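Local coordinates for protein tartronate semialdehyde reductase (Salmonella typhimurium, PDB 1VPD) that probably catalyses the NAD(P)H-dependent reduction of tartronate semialdehyde to D-glycerate, the last step in making D-glycerate from galactarate, at residues K223-V227 / D281-A286; V201-L205 / V295-R299. Numbering follows the deposited sequence.

In the fold
Both contacts lie in the all-helical C-terminal part of the chain, apart from the Rossmann-type sheet domain, and their centres are about 13 Å apart. Along the chain the order is 201-205, 223-227, 281-286, 295-299, so contact 2 encloses contact 1. Consecutive helices 203-210 and 218-228 supply the first segments. The run leading into helix 285-293 forms the second segment of contact 1, and the tail after it forms that of contact 2. The contacts touch directly: V227 CG1 lies 3.8 Å from V297 O, and P225 CB 3.8 Å from R299 NH2. The chain end thus packs across helices 203-210 and 218-228. Contact 1 lies nearer the predicted active site; contact 2 is remote.

Contact 1: residues K223-V227 / D281-A286; sequences KAPMV and DHSALA
K223 (m, m, t, t) stretches across D281, H282 and S283. Its NZ forms a salt bridge with D281, 2.8 Å to OD2, and a weak hydrogen bond to OD1 at 3.1 Å. Its aliphatic end packs against the H282 ring. Segment 223-227 is helical but kinked, since N of P225 and of M226 has no bond to the preceding turn; V227 N hydrogen-bonds to K223 O at 3.0 Å. Segment 281-286 starts extended at D281 (phi/psi -53/150), makes a 3-10 turn at 282-284 and passes into helix 285-293. K223 CA and S283 CA are 5.8 Å apart. D281 OD2 (chi1 t) accepts from S283 N at 3.0 Å and S283 OG at 2.8 Å. Selenomethionine M226 (m, t, p) brings CE to 3.6 Å from D281 OD2. V227 (t) sets CG1 3.7 Å from A286 CB and CG2 3.7 Å from S283 O. F236 N is hydrogen-bonded to D281 OD1. The side chain of H282 is about 8 Å from that of K175, the predicted catalytic lysine, and about 4 Å from a bound L(+)-tartaric acid, probably from the crystallisation medium. The D281 Asx turn opens the last helical region, beside the probable active-site pocket.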
loop_
_atom_site.group_PDB
_atom_site.type_symbol
_atom_site.label_atom_id
_atom_site.label_comp_id
_atom_site.label_asym_id
_atom_site.label_seq_id
_atom_site.Cartn_x
_atom_site.Cartn_y
_atom_site.Cartn_z
ATOM N N LYS A 223 8.520 3.971 -13.050
ATOM C CA LYS A 223 8.514 5.403 -12.768
ATOM C C LYS A 223 9.306 6.264 -13.740
ATOM O O LYS A 223 8.934 7.423 -13.937
ATOM C CB LYS A 223 8.962 5.658 -11.324
ATOM C CG LYS A 223 8.140 4.933 -10.268
ATOM C CD LYS A 223 6.634 5.158 -10.414
ATOM C CE LYS A 223 5.863 4.687 -9.203
ATOM N NZ LYS A 223 4.402 5.006 -9.343
ATOM N N ALA A 224 10.348 5.741 -14.382
ATOM C CA ALA A 224 11.108 6.585 -15.319
ATOM C C ALA A 224 10.222 7.086 -16.463
ATOM O O ALA A 224 10.265 8.273 -16.796
ATOM C CB ALA A 224 12.386 5.909 -15.850
ATOM N N PRO A 225 9.417 6.207 -17.058
ATOM C CA PRO A 225 8.490 6.661 -18.108
ATOM C C PRO A 225 7.516 7.731 -17.614
ATOM O O PRO A 225 7.270 8.702 -18.353
ATOM C CB PRO A 225 7.788 5.365 -18.532
ATOM C CG PRO A 225 8.804 4.307 -18.221
ATOM C CD PRO A 225 9.348 4.747 -16.879
HETATM N N MSE A 226 6.995 7.588 -16.393
HETATM C CA MSE A 226 6.066 8.568 -15.833
HETATM C C MSE A 226 6.728 9.928 -15.695
HETATM O O MSE A 226 6.167 10.948 -16.091
HETATM C CB MSE A 226 5.519 8.096 -14.481
HETATM C CG MSE A 226 4.659 6.850 -14.574
HETATM SE SE MSE A 226 3.884 6.323 -12.867
HETATM C CE MSE A 226 2.768 7.890 -12.487
ATOM N N VAL A 227 7.926 9.958 -15.108
ATOM C CA VAL A 227 8.655 11.210 -14.976
ATOM C C VAL A 227 8.870 11.859 -16.344
ATOM O O VAL A 227 8.599 13.042 -16.520
ATOM C CB VAL A 227 10.025 11.004 -14.281
ATOM C CG1 VAL A 227 10.823 12.295 -14.285
ATOM C CG2 VAL A 227 9.840 10.502 -12.861
ATOM N N ASP A 281 1.682 11.400 -7.490
ATOM C CA ASP A 281 2.372 10.119 -7.396
ATOM C C ASP A 281 3.778 10.324 -6.865
ATOM O O ASP A 281 4.386 11.353 -7.108
ATOM C CB ASP A 281 2.461 9.456 -8.760
ATOM C CG ASP A 281 3.090 8.076 -8.700
ATOM O OD1 ASP A 281 2.452 7.150 -8.155
ATOM O OD2 ASP A 281 4.225 7.843 -9.176
ATOM N N HIS A 282 4.305 9.328 -6.158
ATOM C CA HIS A 282 5.648 9.465 -5.596
ATOM C C HIS A 282 6.818 9.553 -6.593
ATOM O O HIS A 282 7.915 9.949 -6.196
ATOM C CB HIS A 282 5.944 8.472 -4.459
ATOM C CG HIS A 282 5.730 7.015 -4.749
ATOM N ND1 HIS A 282 5.182 6.481 -5.901
ATOM C CD2 HIS A 282 5.984 5.961 -3.939
ATOM C CE1 HIS A 282 5.129 5.158 -5.788
ATOM N NE2 HIS A 282 5.619 4.822 -4.610
ATOM N N SER A 283 6.551 9.297 -7.869
ATOM C CA SER A 283 7.471 9.656 -8.953
ATOM C C SER A 283 7.795 11.157 -8.935
ATOM O O SER A 283 8.833 11.572 -9.453
ATOM C CB SER A 283 6.909 9.223 -10.321
ATOM O OG SER A 283 5.627 9.791 -10.564
ATOM N N ALA A 284 6.931 11.973 -8.323
ATOM C CA ALA A 284 7.181 13.412 -8.186
ATOM C C ALA A 284 8.370 13.746 -7.274
ATOM O O ALA A 284 8.796 14.892 -7.187
ATOM C CB ALA A 284 5.923 14.147 -7.732
ATOM N N LEU A 285 8.955 12.746 -6.623
ATOM C CA LEU A 285 10.257 12.972 -6.011
ATOM C C LEU A 285 11.240 13.496 -7.036
ATOM O O LEU A 285 12.140 14.260 -6.705
ATOM C CB LEU A 285 10.811 11.676 -5.420
ATOM C CG LEU A 285 10.612 11.388 -3.959
ATOM C CD1 LEU A 285 10.971 9.935 -3.703
ATOM C CD2 LEU A 285 11.453 12.328 -3.101
ATOM N N ALA A 286 11.082 13.112 -8.303
ATOM C CA ALA A 286 11.931 13.660 -9.368
ATOM C C ALA A 286 11.864 15.181 -9.447
ATOM O O ALA A 286 12.884 15.830 -9.713
ATOM C CB ALA A 286 11.586 13.040 -10.727
#

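Contact 2: residues V201-L205 / V295-R299; sequences VNPDL and VEVTR
V201 is extended (phi/psi -109/133) and leads into N202, the N-cap of helix 203-210. N202 has chi1 t and chi2 -79°. Its OD1 accepts from L205 N at 3.3 Å and, weakly, from D204 N at 2.9 Å. The same amide reaches the chain end, with N202 ND2 donating to R299 O at 3.2 Å. P203 opens the helix and points toward the tail, its CA 6.5 Å from V297 CA. P203 CB meets V297 CG1 at 3.9 Å, and P203 CG lies 3.4 Å from T298 O. Here the C-terminal tail, which follows helix 285-293 without regular structure, packs against a capped helix start; T197 of helix 170-198 touches P203. The tail is largely extended, with phi/psi -93/104 at V297 and -135/170 at T298. D204, t at chi1, has its CA 5.8 Å from R299 CA. D204 OD2 accepts from R299 NH1 at 3.1 Å in a salt bridge, near the guanidinium plane. Water 1 donates to D204 OD2 at 2.7 Å and to R299 O at 3.0 Å. R299 (m, m, t) leaves the backbone pointing away from the helix, but its end turns back. R299 NE forms a second salt bridge with D229, beyond helix 218-228.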
loop_
_atom_site.group_PDB
_atom_site.type_symbol
_atom_site.label_atom_id
_atom_site.label_comp_id
_atom_site.label_asym_id
_atom_site.label_seq_id
_atom_site.Cartn_x
_atom_site.Cartn_y
_atom_site.Cartn_z
ATOM N N VAL A 201 23.267 14.590 -21.325
ATOM C CA VAL A 201 22.862 13.318 -21.888
ATOM C C VAL A 201 21.358 13.129 -21.742
ATOM O O VAL A 201 20.783 13.364 -20.686
ATOM C CB VAL A 201 23.643 12.132 -21.239
ATOM C CG1 VAL A 201 23.195 10.801 -21.784
ATOM C CG2 VAL A 201 25.137 12.315 -21.453
ATOM N N ASN A 202 20.710 12.710 -22.824
ATOM C CA ASN A 202 19.280 12.529 -22.833
ATOM C C ASN A 202 18.861 11.410 -21.879
ATOM O O ASN A 202 19.370 10.298 -22.002
ATOM C CB ASN A 202 18.855 12.171 -24.255
ATOM C CG ASN A 202 17.367 12.002 -24.381
ATOM O OD1 ASN A 202 16.835 10.974 -24.022
ATOM N ND2 ASN A 202 16.685 13.024 -24.893
ATOM N N PRO A 203 17.978 11.691 -20.915
ATOM C CA PRO A 203 17.644 10.676 -19.906
ATOM C C PRO A 203 16.899 9.452 -20.437
ATOM O O PRO A 203 16.960 8.376 -19.839
ATOM C CB PRO A 203 16.803 11.453 -18.870
ATOM C CG PRO A 203 16.248 12.660 -19.615
ATOM C CD PRO A 203 17.300 12.979 -20.656
ATOM N N ASP A 204 16.207 9.581 -21.562
ATOM C CA ASP A 204 15.576 8.405 -22.145
ATOM C C ASP A 204 16.634 7.421 -22.652
ATOM O O ASP A 204 16.490 6.223 -22.491
ATOM C CB ASP A 204 14.631 8.842 -23.283
ATOM C CG ASP A 204 13.555 7.835 -23.596
ATOM O OD1 ASP A 204 13.598 6.666 -23.127
ATOM O OD2 ASP A 204 12.613 8.148 -24.365
ATOM N N LEU A 205 17.712 7.928 -23.252
ATOM C CA LEU A 205 18.821 7.073 -23.657
ATOM C C LEU A 205 19.519 6.459 -22.421
ATOM O O LEU A 205 19.881 5.287 -22.434
ATOM C CB LEU A 205 19.811 7.839 -24.514
ATOM C CG LEU A 205 19.257 8.411 -25.822
ATOM C CD1 LEU A 205 20.366 9.149 -26.568
ATOM C CD2 LEU A 205 18.668 7.305 -26.680
ATOM N N VAL A 295 16.824 21.664 -13.978
ATOM C CA VAL A 295 16.634 20.952 -15.240
ATOM C C VAL A 295 15.471 19.977 -15.095
ATOM O O VAL A 295 15.217 19.467 -14.006
ATOM C CB VAL A 295 17.940 20.233 -15.683
ATOM C CG1 VAL A 295 18.233 19.048 -14.790
ATOM C CG2 VAL A 295 17.874 19.819 -17.129
ATOM N N GLU A 296 14.765 19.705 -16.180
ATOM C CA GLU A 296 13.701 18.727 -16.155
ATOM C C GLU A 296 14.116 17.454 -16.879
ATOM O O GLU A 296 14.830 17.489 -17.889
ATOM C CB GLU A 296 12.421 19.336 -16.761
ATOM C CG GLU A 296 11.874 20.431 -15.871
ATOM C CD GLU A 296 10.529 20.985 -16.321
ATOM O OE1 GLU A 296 10.164 20.783 -17.485
ATOM O OE2 GLU A 296 9.850 21.612 -15.480
ATOM N N VAL A 297 13.663 16.328 -16.342
ATOM C CA VAL A 297 13.920 15.013 -16.883
ATOM C C VAL A 297 12.756 14.672 -17.817
ATOM O O VAL A 297 11.671 14.359 -17.359
ATOM C CB VAL A 297 14.053 13.980 -15.752
ATOM C CG1 VAL A 297 14.178 12.575 -16.286
ATOM C CG2 VAL A 297 15.276 14.335 -14.886
ATOM N N THR A 298 12.991 14.770 -19.118
ATOM C CA THR A 298 11.911 14.675 -20.112
ATOM C C THR A 298 12.329 13.783 -21.259
ATOM O O THR A 298 13.500 13.414 -21.378
ATOM C CB THR A 298 11.554 16.071 -20.693
ATOM O OG1 THR A 298 12.659 16.578 -21.448
ATOM C CG2 THR A 298 11.340 17.113 -19.641
ATOM N N ARG A 299 11.393 13.437 -22.133
ATOM C CA ARG A 299 11.786 12.670 -23.309
ATOM C C ARG A 299 12.751 13.486 -24.164
ATOM O O ARG A 299 13.511 12.897 -24.956
ATOM C CB ARG A 299 10.589 12.228 -24.147
ATOM C CG ARG A 299 9.617 11.308 -23.396
ATOM C CD ARG A 299 10.130 9.901 -23.117
ATOM N NE ARG A 299 9.054 9.065 -22.575
ATOM C CZ ARG A 299 9.123 7.764 -22.388
ATOM N NH1 ARG A 299 10.192 7.066 -22.730
ATOM N NH2 ARG A 299 8.079 7.121 -21.892
ATOM O OXT ARG A 299 12.805 14.730 -24.078
HETATM O O HOH W 1 13.089 10.153 -26.084
#